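Side-chain contact in nonribosomal peptide synthase (Streptomyces sp. MJ635-86F5, PDB 5JJP), which probably activates an aliphatic beta-amino acid by ATP-dependent adenylation, as a member of the AMP-binding enzyme family: residues T118-Q121 with R122-I126. Residues are numbered along the deposited sequence; the frame is centred on the assembly and turned at random.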
loop_
_atom_site.group_PDB
_atom_site.type_symbol
_atom_site.label_atom_id
_atom_site.label_comp_id
_atom_site.label_asym_id
_atom_site.label_seq_id
_atom_site.Cartn_x
_atom_site.Cartn_y
_atom_site.Cartn_z
ATOM N N THR A 118 -1.225 -10.961 -14.055
ATOM C CA THR A 118 0.190 -10.635 -14.121
ATOM C C THR A 118 0.852 -11.584 -15.165
ATOM O O THR A 118 0.763 -12.819 -15.034
ATOM C CB THR A 118 0.883 -10.846 -12.760
ATOM O OG1 THR A 118 0.306 -9.994 -11.756
ATOM C CG2 THR A 118 2.370 -10.501 -12.869
ATOM N N PRO A 119 1.519 -11.013 -16.177
ATOM C CA PRO A 119 2.145 -11.813 -17.232
ATOM C C PRO A 119 3.104 -12.862 -16.691
ATOM O O PRO A 119 3.949 -12.576 -15.834
ATOM C CB PRO A 119 2.915 -10.777 -18.051
ATOM C CG PRO A 119 2.201 -9.470 -17.785
ATOM C CD PRO A 119 1.851 -9.577 -16.321
ATOM N N VAL A 120 2.959 -14.078 -17.197
ATOM C CA VAL A 120 3.762 -15.195 -16.769
ATOM C C VAL A 120 5.310 -14.913 -16.887
ATOM O O VAL A 120 6.090 -15.356 -16.053
ATOM C CB VAL A 120 3.276 -16.483 -17.517
ATOM C CG1 VAL A 120 3.671 -16.401 -18.992
ATOM C CG2 VAL A 120 3.839 -17.788 -16.918
ATOM N N GLN A 121 5.735 -14.171 -17.901
ATOM C CA GLN A 121 7.131 -13.828 -18.047
ATOM C C GLN A 121 7.640 -13.017 -16.865
ATOM O O GLN A 121 8.735 -13.265 -16.355
ATOM C CB GLN A 121 7.378 -13.050 -19.348
ATOM C CG GLN A 121 8.775 -12.433 -19.448
ATOM C CD GLN A 121 9.051 -11.787 -20.814
ATOM O OE1 GLN A 121 8.128 -11.386 -21.545
ATOM N NE2 GLN A 121 10.340 -11.673 -21.157
ATOM N N ARG A 122 6.852 -12.054 -16.423
ATOM C CA ARG A 122 7.184 -11.253 -15.212
ATOM C C ARG A 122 7.165 -12.080 -13.942
ATOM O O ARG A 122 8.040 -11.994 -13.105
ATOM C CB ARG A 122 6.205 -10.089 -15.064
ATOM C CG ARG A 122 6.595 -9.142 -13.952
ATOM C CD ARG A 122 5.607 -8.003 -13.843
ATOM N NE ARG A 122 5.971 -7.133 -12.731
ATOM C CZ ARG A 122 7.001 -6.282 -12.736
ATOM N NH1 ARG A 122 7.800 -6.174 -13.791
ATOM N NH2 ARG A 122 7.224 -5.550 -11.660
ATOM N N LEU A 123 6.168 -12.917 -13.832
ATOM C CA LEU A 123 6.064 -13.833 -12.714
ATOM C C LEU A 123 7.265 -14.783 -12.628
ATOM O O LEU A 123 7.867 -14.944 -11.566
ATOM C CB LEU A 123 4.778 -14.630 -12.821
ATOM C CG LEU A 123 4.519 -15.634 -11.710
ATOM C CD1 LEU A 123 4.521 -14.879 -10.401
ATOM C CD2 LEU A 123 3.183 -16.322 -11.927
ATOM N N ARG A 124 7.675 -15.336 -13.751
ATOM C CA ARG A 124 8.897 -16.167 -13.786
ATOM C C ARG A 124 10.170 -15.380 -13.452
ATOM O O ARG A 124 11.081 -15.921 -12.796
ATOM C CB ARG A 124 9.067 -16.877 -15.127
ATOM C CG ARG A 124 8.199 -18.114 -15.275
ATOM C CD ARG A 124 8.617 -18.890 -16.544
ATOM N NE ARG A 124 7.530 -19.726 -17.042
ATOM C CZ ARG A 124 6.888 -19.607 -18.212
ATOM N NH1 ARG A 124 7.212 -18.681 -19.108
ATOM N NH2 ARG A 124 5.906 -20.456 -18.485
ATOM N N THR A 125 10.224 -14.109 -13.856
ATOM C CA THR A 125 11.342 -13.234 -13.457
ATOM C C THR A 125 11.327 -13.018 -11.926
ATOM O O THR A 125 12.376 -13.131 -11.277
ATOM C CB THR A 125 11.314 -11.875 -14.209
ATOM O OG1 THR A 125 11.259 -12.105 -15.617
ATOM C CG2 THR A 125 12.550 -11.051 -13.927
ATOM N N ILE A 126 10.153 -12.716 -11.357
ATOM C CA ILE A 126 10.022 -12.574 -9.899
ATOM C C ILE A 126 10.556 -13.825 -9.179
ATOM O O ILE A 126 11.234 -13.729 -8.183
ATOM C CB ILE A 126 8.531 -12.417 -9.420
ATOM C CG1 ILE A 126 7.808 -11.164 -9.961
ATOM C CG2 ILE A 126 8.430 -12.458 -7.908
ATOM C CD1 ILE A 126 8.686 -9.973 -10.232
#
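Gln121 O is gripped twice by Thr125, once by the backbone and once by the side chain. Thr125 OG1 donates to it over 2.9 Å and Thr125 N over 3.0 Å, the two donors arriving from opposite faces of the carbonyl plane, each tilted 29° away from it. The hydroxyl can do this because OG1 stands beside its own backbone N, anti to the carbonyl carbon (chi1 -54°), a rotamer that points it back along the helix at the carbonyl four residues earlier. A valine here would keep the bulk but is likely to leave Gln121 O with the backbone bond alone, the hydroxyl's share of the grip being lost. These bonds tie the first turn of helix 120-130 to the second; the helix follows strand 111-114 at one outer edge of a mixed sheet in the layered alpha-beta-alpha-beta-alpha sandwich of this ANL-clan enzyme. Pro119 takes the N-cap position, and its carbonyl accepts the first i to i+4 bond of the helix: Leu123 N donates to Pro119 O at 3.0 Å. Leu123 then turns its side chain to Val88 and Glu90 of strand 87-90, the buried side of the helix. The next such bond runs from Arg124 N to Val120 O at 2.8 Å. Beside it the side chains of Val120 and Arg124 lie alongside each other, and Val120 CG2 sits over the centre of one guanidinium face, 3.7 Å from Arg124 NH2. Arg124 NE bonds to Gly145 O, which is likely to restrict how the guanidinium turns over the methyl, while Val120 also touches Arg143.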